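Long-range contact in ABC transporter periplasmic peptide-binding protein (Pseudoalteromonas, PDB 4QFL), which binds dipeptides such as Ala-Phe in the periplasm, probably delivering them to an ABC transporter for import into the cell: residues 372-383 / 406-417. Numbering follows the deposited sequence.
Sequences FDMSIWAMPVSR and NVNIVEYEWNTF. With PHE (phenylalanine), chain D.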
ATOM      1  N   PHE A 372     -12.078 -31.557  -2.459  1.00 36.24           N
ATOM      2  CA  PHE A 372     -10.652 -31.528  -2.751  1.00 33.50           C
ATOM      3  C   PHE A 372      -9.871 -30.908  -1.608  1.00 30.29           C
ATOM      4  O   PHE A 372     -10.445 -30.499  -0.605  1.00 30.30           O
ATOM      5  CB  PHE A 372     -10.391 -30.728  -4.034  1.00 33.28           C
ATOM      6  CG  PHE A 372     -11.082 -29.396  -4.063  1.00 31.40           C
ATOM      7  CD1 PHE A 372     -10.516 -28.291  -3.445  1.00 30.87           C
ATOM      8  CD2 PHE A 372     -12.306 -29.249  -4.700  1.00 31.04           C
ATOM      9  CE1 PHE A 372     -11.156 -27.066  -3.465  1.00 28.63           C
ATOM     10  CE2 PHE A 372     -12.953 -28.025  -4.724  1.00 32.02           C
ATOM     11  CZ  PHE A 372     -12.376 -26.931  -4.106  1.00 29.71           C
ATOM     12  N   ASP A 373      -8.556 -30.846  -1.781  1.00 28.42           N
ATOM     13  CA  ASP A 373      -7.667 -30.137  -0.872  1.00 28.71           C
ATOM     14  C   ASP A 373      -7.292 -28.767  -1.447  1.00 28.98           C
ATOM     15  O   ASP A 373      -7.208 -28.594  -2.661  1.00 26.40           O
ATOM     16  CB  ASP A 373      -6.389 -30.943  -0.649  1.00 29.48           C
ATOM     17  CG  ASP A 373      -6.613 -32.174   0.206  1.00 32.57           C
ATOM     18  OD1 ASP A 373      -7.784 -32.532   0.454  1.00 33.17           O
ATOM     19  OD2 ASP A 373      -5.606 -32.779   0.632  1.00 33.78           O
ATOM     20  N   MET A 374      -7.054 -27.794  -0.574  1.00 25.96           N
ATOM     21  CA  MET A 374      -6.528 -26.518  -1.025  1.00 23.43           C
ATOM     22  C   MET A 374      -5.740 -25.846   0.081  1.00 24.69           C
ATOM     23  O   MET A 374      -5.901 -26.170   1.263  1.00 24.27           O
ATOM     24  CB  MET A 374      -7.657 -25.591  -1.465  1.00 23.46           C
ATOM     25  CG  MET A 374      -8.589 -25.168  -0.343  1.00 22.95           C
ATOM     26  SD  MET A 374      -9.868 -24.059  -0.940  1.00 23.89           S
ATOM     27  CE  MET A 374      -8.874 -22.696  -1.562  1.00 19.61           C
ATOM     28  N   SER A 375      -4.886 -24.904  -0.308  1.00 24.30           N
ATOM     29  CA  SER A 375      -4.211 -24.057   0.653  1.00 19.78           C
ATOM     30  C   SER A 375      -4.932 -22.713   0.755  1.00 20.79           C
ATOM     31  O   SER A 375      -5.555 -22.234  -0.203  1.00 19.68           O
ATOM     32  CB  SER A 375      -2.725 -23.871   0.308  1.00 20.96           C
ATOM     33  OG  SER A 375      -2.530 -23.256  -0.965  1.00 20.88           O
ATOM     34  N   ILE A 376      -4.882 -22.146   1.950  1.00 21.44           N
ATOM     35  CA  ILE A 376      -5.202 -20.752   2.151  1.00 17.09           C
ATOM     36  C   ILE A 376      -3.980 -20.129   2.773  1.00 17.65           C
ATOM     37  O   ILE A 376      -3.563 -20.504   3.863  1.00 18.16           O
ATOM     38  CB  ILE A 376      -6.377 -20.557   3.098  1.00 19.19           C
ATOM     39  CG1 ILE A 376      -7.653 -21.122   2.481  1.00 17.11           C
ATOM     40  CG2 ILE A 376      -6.545 -19.074   3.436  1.00 15.75           C
ATOM     41  CD1 ILE A 376      -8.877 -20.919   3.354  1.00 19.45           C
ATOM     42  N   TRP A 377      -3.390 -19.187   2.061  1.00 17.35           N
ATOM     43  CA  TRP A 377      -2.255 -18.469   2.574  1.00 16.70           C
ATOM     44  C   TRP A 377      -2.713 -17.336   3.484  1.00 15.63           C
ATOM     45  O   TRP A 377      -3.597 -16.568   3.116  1.00 16.91           O
ATOM     46  CB  TRP A 377      -1.436 -17.952   1.405  1.00 16.13           C
ATOM     47  CG  TRP A 377      -0.640 -19.042   0.772  1.00 18.50           C
ATOM     48  CD1 TRP A 377      -1.101 -20.242   0.314  1.00 18.87           C
ATOM     49  CD2 TRP A 377       0.765 -19.027   0.521  1.00 19.36           C
ATOM     50  NE1 TRP A 377      -0.061 -20.983  -0.206  1.00 18.22           N
ATOM     51  CE2 TRP A 377       1.093 -20.255  -0.087  1.00 19.11           C
ATOM     52  CE3 TRP A 377       1.775 -18.088   0.745  1.00 18.56           C
ATOM     53  CZ2 TRP A 377       2.390 -20.566  -0.471  1.00 21.14           C
ATOM     54  CZ3 TRP A 377       3.052 -18.401   0.375  1.00 21.32           C
ATOM     55  CH2 TRP A 377       3.354 -19.629  -0.230  1.00 22.96           C
ATOM     56  N   ALA A 378      -2.111 -17.251   4.671  1.00 18.10           N
ATOM     57  CA  ALA A 378      -2.508 -16.286   5.695  1.00 16.68           C
ATOM     58  C   ALA A 378      -1.360 -15.371   6.103  1.00 20.01           C
ATOM     59  O   ALA A 378      -0.272 -15.842   6.433  1.00 18.67           O
ATOM     60  CB  ALA A 378      -3.057 -17.005   6.925  1.00 16.76           C
ATOM     61  N   MET A 379      -1.619 -14.061   6.094  1.00 19.64           N
ATOM     62  CA  MET A 379      -0.642 -13.054   6.515  1.00 20.23           C
ATOM     63  C   MET A 379      -0.211 -13.258   7.969  1.00 19.48           C
ATOM     64  O   MET A 379      -1.036 -13.602   8.820  1.00 21.31           O
ATOM     65  CB  MET A 379      -1.221 -11.646   6.325  1.00 15.96           C
ATOM     66  CG  MET A 379      -1.695 -11.400   4.913  1.00 16.73           C
ATOM     67  SD  MET A 379      -2.502  -9.803   4.665  1.00 24.04           S
ATOM     68  CE  MET A 379      -4.093 -10.138   5.410  1.00 18.03           C
ATOM     69  N   PRO A 380       1.085 -13.037   8.259  1.00 20.54           N
ATOM     70  CA  PRO A 380       1.656 -13.255   9.592  1.00 20.70           C
ATOM     71  C   PRO A 380       1.495 -12.058  10.533  1.00 21.74           C
ATOM     72  O   PRO A 380       1.748 -12.169  11.730  1.00 21.39           O
ATOM     73  CB  PRO A 380       3.137 -13.470   9.285  1.00 18.35           C
ATOM     74  CG  PRO A 380       3.380 -12.597   8.109  1.00 18.28           C
ATOM     75  CD  PRO A 380       2.116 -12.635   7.282  1.00 18.90           C
ATOM     76  N   VAL A 381       1.083 -10.921   9.990  1.00 22.50           N
ATOM     77  CA  VAL A 381       0.990  -9.689  10.766  1.00 17.79           C
ATOM     78  C   VAL A 381      -0.375  -9.034  10.567  1.00 17.67           C
ATOM     79  O   VAL A 381      -1.046  -9.258   9.558  1.00 17.24           O
ATOM     80  CB  VAL A 381       2.065  -8.694  10.336  1.00 16.57           C
ATOM     81  CG1 VAL A 381       3.430  -9.128  10.836  1.00 18.96           C
ATOM     82  CG2 VAL A 381       2.066  -8.566   8.826  1.00 15.59           C
ATOM     83  N   SER A 382      -0.770  -8.207  11.529  1.00 16.48           N
ATOM     84  CA  SER A 382      -2.021  -7.452  11.457  1.00 18.63           C
ATOM     85  C   SER A 382      -1.952  -6.331  10.409  1.00 19.05           C
ATOM     86  O   SER A 382      -0.952  -5.614  10.335  1.00 18.26           O
ATOM     87  CB  SER A 382      -2.330  -6.848  12.831  1.00 18.57           C
ATOM     88  OG  SER A 382      -3.487  -6.036  12.775  1.00 19.35           O
ATOM     89  N   ARG A 383      -3.000  -6.198   9.593  1.00 16.97           N
ATOM     90  CA  ARG A 383      -3.107  -5.097   8.630  1.00 17.73           C
ATOM     91  C   ARG A 383      -4.435  -4.410   8.872  1.00 16.03           C
ATOM     92  O   ARG A 383      -5.334  -4.984   9.493  1.00 17.03           O
ATOM     93  CB  ARG A 383      -3.079  -5.598   7.177  1.00 16.04           C
ATOM     94  CG  ARG A 383      -2.139  -6.755   6.893  1.00 15.62           C
ATOM     95  CD  ARG A 383      -0.699  -6.394   7.177  1.00 15.46           C
ATOM     96  NE  ARG A 383      -0.254  -5.212   6.451  1.00 14.86           N
ATOM     97  CZ  ARG A 383       0.487  -4.237   6.981  1.00 17.36           C
ATOM     98  NH1 ARG A 383       0.855  -4.278   8.259  1.00 16.98           N
ATOM     99  NH2 ARG A 383       0.850  -3.203   6.236  1.00 18.01           N
ATOM    100  N   ASN A 406     -10.670 -29.650   2.244  1.00 27.81           N
ATOM    101  CA  ASN A 406      -9.614 -29.840   3.225  1.00 26.06           C
ATOM    102  C   ASN A 406      -8.574 -28.746   3.082  1.00 26.12           C
ATOM    103  O   ASN A 406      -7.721 -28.791   2.200  1.00 25.75           O
ATOM    104  CB  ASN A 406      -8.993 -31.240   3.050  1.00 29.35           C
ATOM    105  CG  ASN A 406      -7.701 -31.434   3.838  1.00 33.54           C
ATOM    106  OD1 ASN A 406      -7.586 -31.034   5.003  1.00 38.05           O
ATOM    107  ND2 ASN A 406      -6.717 -32.064   3.200  1.00 34.61           N
ATOM    108  N   VAL A 407      -8.670 -27.745   3.945  1.00 25.42           N
ATOM    109  CA  VAL A 407      -7.769 -26.605   3.879  1.00 23.97           C
ATOM    110  C   VAL A 407      -6.500 -26.837   4.686  1.00 25.02           C
ATOM    111  O   VAL A 407      -6.547 -27.270   5.838  1.00 23.87           O
ATOM    112  CB  VAL A 407      -8.445 -25.317   4.401  1.00 22.41           C
ATOM    113  CG1 VAL A 407      -7.436 -24.193   4.469  1.00 22.11           C
ATOM    114  CG2 VAL A 407      -9.617 -24.932   3.526  1.00 22.48           C
ATOM    115  N   ASN A 408      -5.360 -26.542   4.078  1.00 23.25           N
ATOM    116  CA  ASN A 408      -4.136 -26.422   4.839  1.00 22.36           C
ATOM    117  C   ASN A 408      -3.727 -24.953   4.831  1.00 23.50           C
ATOM    118  O   ASN A 408      -3.875 -24.268   3.822  1.00 22.72           O
ATOM    119  CB  ASN A 408      -3.045 -27.302   4.249  1.00 25.10           C
ATOM    120  CG  ASN A 408      -2.567 -26.804   2.905  1.00 23.74           C
ATOM    121  OD1 ASN A 408      -3.319 -26.788   1.931  1.00 27.40           O
ATOM    122  ND2 ASN A 408      -1.306 -26.400   2.841  1.00 24.91           N
ATOM    123  N   ILE A 409      -3.226 -24.466   5.957  1.00 22.78           N
ATOM    124  CA  ILE A 409      -2.909 -23.047   6.091  1.00 21.16           C
ATOM    125  C   ILE A 409      -1.417 -22.794   5.934  1.00 19.29           C
ATOM    126  O   ILE A 409      -0.610 -23.413   6.613  1.00 19.90           O
ATOM    127  CB  ILE A 409      -3.408 -22.504   7.447  1.00 21.86           C
ATOM    128  CG1 ILE A 409      -4.927 -22.677   7.551  1.00 21.74           C
ATOM    129  CG2 ILE A 409      -3.008 -21.041   7.623  1.00 22.96           C
ATOM    130  CD1 ILE A 409      -5.528 -22.150   8.844  1.00 25.03           C
ATOM    131  N   VAL A 410      -1.053 -21.885   5.037  1.00 17.83           N
ATOM    132  CA  VAL A 410       0.352 -21.570   4.812  1.00 19.18           C
ATOM    133  C   VAL A 410       0.691 -20.165   5.297  1.00 21.60           C
ATOM    134  O   VAL A 410      -0.043 -19.213   5.045  1.00 20.15           O
ATOM    135  CB  VAL A 410       0.719 -21.663   3.333  1.00 19.73           C
ATOM    136  CG1 VAL A 410       2.128 -21.178   3.116  1.00 21.05           C
ATOM    137  CG2 VAL A 410       0.565 -23.097   2.846  1.00 22.12           C
ATOM    138  N   GLU A 411       1.805 -20.036   5.996  1.00 20.39           N
ATOM    139  CA  GLU A 411       2.180 -18.745   6.544  1.00 20.42           C
ATOM    140  C   GLU A 411       3.698 -18.579   6.578  1.00 22.20           C
ATOM    141  O   GLU A 411       4.420 -19.498   6.956  1.00 23.30           O
ATOM    142  CB  GLU A 411       1.584 -18.612   7.943  1.00 23.09           C
ATOM    143  CG  GLU A 411       1.579 -17.204   8.523  1.00 26.03           C
ATOM    144  CD  GLU A 411       0.964 -17.158   9.912  1.00 26.65           C
ATOM    145  OE1 GLU A 411       0.742 -18.244  10.496  1.00 26.25           O
ATOM    146  OE2 GLU A 411       0.702 -16.040  10.419  1.00 27.58           O
ATOM    147  N   TYR A 412       4.181 -17.410   6.170  1.00 20.94           N
ATOM    148  CA  TYR A 412       5.608 -17.103   6.216  1.00 19.70           C
ATOM    149  C   TYR A 412       5.806 -15.659   6.660  1.00 18.86           C
ATOM    150  O   TYR A 412       4.866 -14.871   6.644  1.00 20.85           O
ATOM    151  CB  TYR A 412       6.270 -17.297   4.845  1.00 21.54           C
ATOM    152  CG  TYR A 412       6.160 -18.689   4.247  1.00 21.53           C
ATOM    153  CD1 TYR A 412       7.057 -19.683   4.586  1.00 24.04           C
ATOM    154  CD2 TYR A 412       5.170 -18.990   3.332  1.00 22.02           C
ATOM    155  CE1 TYR A 412       6.955 -20.958   4.042  1.00 28.52           C
ATOM    156  CE2 TYR A 412       5.060 -20.256   2.779  1.00 26.03           C
ATOM    157  CZ  TYR A 412       5.950 -21.237   3.137  1.00 28.31           C
ATOM    158  OH  TYR A 412       5.839 -22.496   2.583  1.00 34.95           O
ATOM    159  N   GLU A 413       7.030 -15.324   7.051  1.00 16.36           N
ATOM    160  CA  GLU A 413       7.424 -13.945   7.340  1.00 17.92           C
ATOM    161  C   GLU A 413       6.803 -12.990   6.308  1.00 18.53           C
ATOM    162  O   GLU A 413       6.772 -13.290   5.109  1.00 16.37           O
ATOM    163  CB  GLU A 413       8.965 -13.832   7.377  1.00 19.54           C
ATOM    164  CG  GLU A 413       9.535 -12.434   7.660  1.00 20.23           C
ATOM    165  CD  GLU A 413       9.545 -11.547   6.435  1.00 20.36           C
ATOM    166  OE1 GLU A 413       9.773 -12.076   5.328  1.00 19.51           O
ATOM    167  OE2 GLU A 413       9.315 -10.328   6.571  1.00 20.58           O
ATOM    168  N   TRP A 414       6.313 -11.849   6.787  1.00 17.27           N
ATOM    169  CA  TRP A 414       5.545 -10.899   5.977  1.00 15.58           C
ATOM    170  C   TRP A 414       6.136 -10.612   4.614  1.00 17.12           C
ATOM    171  O   TRP A 414       5.468 -10.812   3.604  1.00 16.35           O
ATOM    172  CB  TRP A 414       5.358  -9.602   6.749  1.00 14.11           C
ATOM    173  CG  TRP A 414       4.534  -8.511   6.096  1.00 14.34           C
ATOM    174  CD1 TRP A 414       4.798  -7.177   6.148  1.00 16.38           C
ATOM    175  CD2 TRP A 414       3.306  -8.640   5.351  1.00 17.52           C
ATOM    176  NE1 TRP A 414       3.835  -6.470   5.483  1.00 17.83           N
ATOM    177  CE2 TRP A 414       2.906  -7.337   4.983  1.00 16.51           C
ATOM    178  CE3 TRP A 414       2.517  -9.722   4.956  1.00 17.39           C
ATOM    179  CZ2 TRP A 414       1.747  -7.084   4.242  1.00 13.78           C
ATOM    180  CZ3 TRP A 414       1.369  -9.470   4.216  1.00 17.61           C
ATOM    181  CH2 TRP A 414       0.996  -8.156   3.866  1.00 17.40           C
ATOM    182  N   ASN A 415       7.381 -10.144   4.574  1.00 15.73           N
ATOM    183  CA  ASN A 415       8.015  -9.825   3.292  1.00 16.63           C
ATOM    184  C   ASN A 415       8.225 -11.048   2.386  1.00 18.85           C
ATOM    185  O   ASN A 415       8.062 -10.968   1.171  1.00 18.76           O
ATOM    186  CB  ASN A 415       9.343  -9.085   3.502  1.00 18.74           C
ATOM    187  CG  ASN A 415       9.163  -7.714   4.159  1.00 19.41           C
ATOM    188  OD1 ASN A 415       8.240  -6.957   3.836  1.00 16.52           O
ATOM    189  ND2 ASN A 415      10.048  -7.399   5.085  1.00 17.44           N
ATOM    190  N   THR A 416       8.587 -12.179   2.984  1.00 20.34           N
ATOM    191  CA  THR A 416       8.707 -13.440   2.267  1.00 17.00           C
ATOM    192  C   THR A 416       7.368 -13.833   1.673  1.00 17.64           C
ATOM    193  O   THR A 416       7.276 -14.261   0.526  1.00 18.92           O
ATOM    194  CB  THR A 416       9.131 -14.562   3.230  1.00 18.38           C
ATOM    195  OG1 THR A 416      10.388 -14.237   3.832  1.00 19.14           O
ATOM    196  CG2 THR A 416       9.250 -15.890   2.487  1.00 22.63           C
ATOM    197  N   PHE A 417       6.335 -13.694   2.490  1.00 16.80           N
ATOM    198  CA  PHE A 417       4.959 -13.986   2.123  1.00 16.48           C
ATOM    199  C   PHE A 417       4.558 -13.255   0.849  1.00 17.36           C
ATOM    200  O   PHE A 417       4.064 -13.866  -0.110  1.00 14.78           O
ATOM    201  CB  PHE A 417       4.061 -13.546   3.277  1.00 16.91           C
ATOM    202  CG  PHE A 417       2.630 -13.942   3.131  1.00 17.78           C
ATOM    203  CD1 PHE A 417       2.219 -15.216   3.465  1.00 18.25           C
ATOM    204  CD2 PHE A 417       1.685 -13.026   2.708  1.00 17.75           C
ATOM    205  CE1 PHE A 417       0.897 -15.578   3.356  1.00 17.89           C
ATOM    206  CE2 PHE A 417       0.365 -13.380   2.597  1.00 18.84           C
ATOM    207  CZ  PHE A 417      -0.033 -14.661   2.922  1.00 17.33           C
TER
HETATM  208  N   PHE D 602       0.114  -2.941   0.573  1.00 18.48           N
HETATM  209  CA  PHE D 602      -0.214  -4.145   1.329  1.00 15.77           C
HETATM  210  C   PHE D 602      -0.079  -3.873   2.810  1.00 17.59           C
HETATM  211  O   PHE D 602      -0.831  -4.411   3.616  1.00 19.81           O
HETATM  212  CB  PHE D 602       0.736  -5.278   0.959  1.00 14.98           C
HETATM  213  CG  PHE D 602       0.511  -5.837  -0.402  1.00 18.26           C
HETATM  214  CD1 PHE D 602      -0.763  -6.182  -0.823  1.00 17.50           C
HETATM  215  CD2 PHE D 602       1.569  -6.027  -1.261  1.00 17.51           C
HETATM  216  CE1 PHE D 602      -0.976  -6.709  -2.066  1.00 19.15           C
HETATM  217  CE2 PHE D 602       1.366  -6.555  -2.509  1.00 18.40           C
HETATM  218  CZ  PHE D 602       0.092  -6.894  -2.918  1.00 18.37           C
HETATM  219  OXT PHE D 602       0.795  -3.114   3.229  1.00 16.78           O
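Strands 373-378 and 406-410, the two parallel strands of a beta-alpha-beta unit whose connection carries helix 389-401, run side by side, and the loops after them lead to the dipeptide site. Six backbone hydrogen bonds join the two segments, from Asn-406 N to Phe-372 O (3.0 Å) through to Ala-378 N to Val-410 O (2.9 Å). On one face of the pair, Val-407 CG1 packs against CG1 of Ile-376; Ile-409 on that face rests on helix 389-401. On the other, Val-410 holds CG1 anti to its backbone nitrogen (chi1 173°), which puts this methyl over the six-membered ring of Trp-377 in a CH-pi contact, 3.5 Å from its centroid. Tyr-412 and Phe-417 complete an aromatic cluster, their rings inclined to the indole at 47° and 45°. Beyond the strands, residues 379-383 pass along the first turn of helix 414-422, capped by the Glu-413 carboxylate, which accepts from the N atoms of Asn-415 and Thr-416. Trp-414 receives Val-381 CG2 over its five-membered ring and Met-379 SD obliquely, 4.8 Å from the six-membered centroid. The same indole covers one face of the Arg-383 guanidinium, and the carboxylate of the bound phenylalanine meets its edge: NE donates to O and NH2 to OXT, each at 3.0 Å, while NH1 forms a salt bridge with Glu-36.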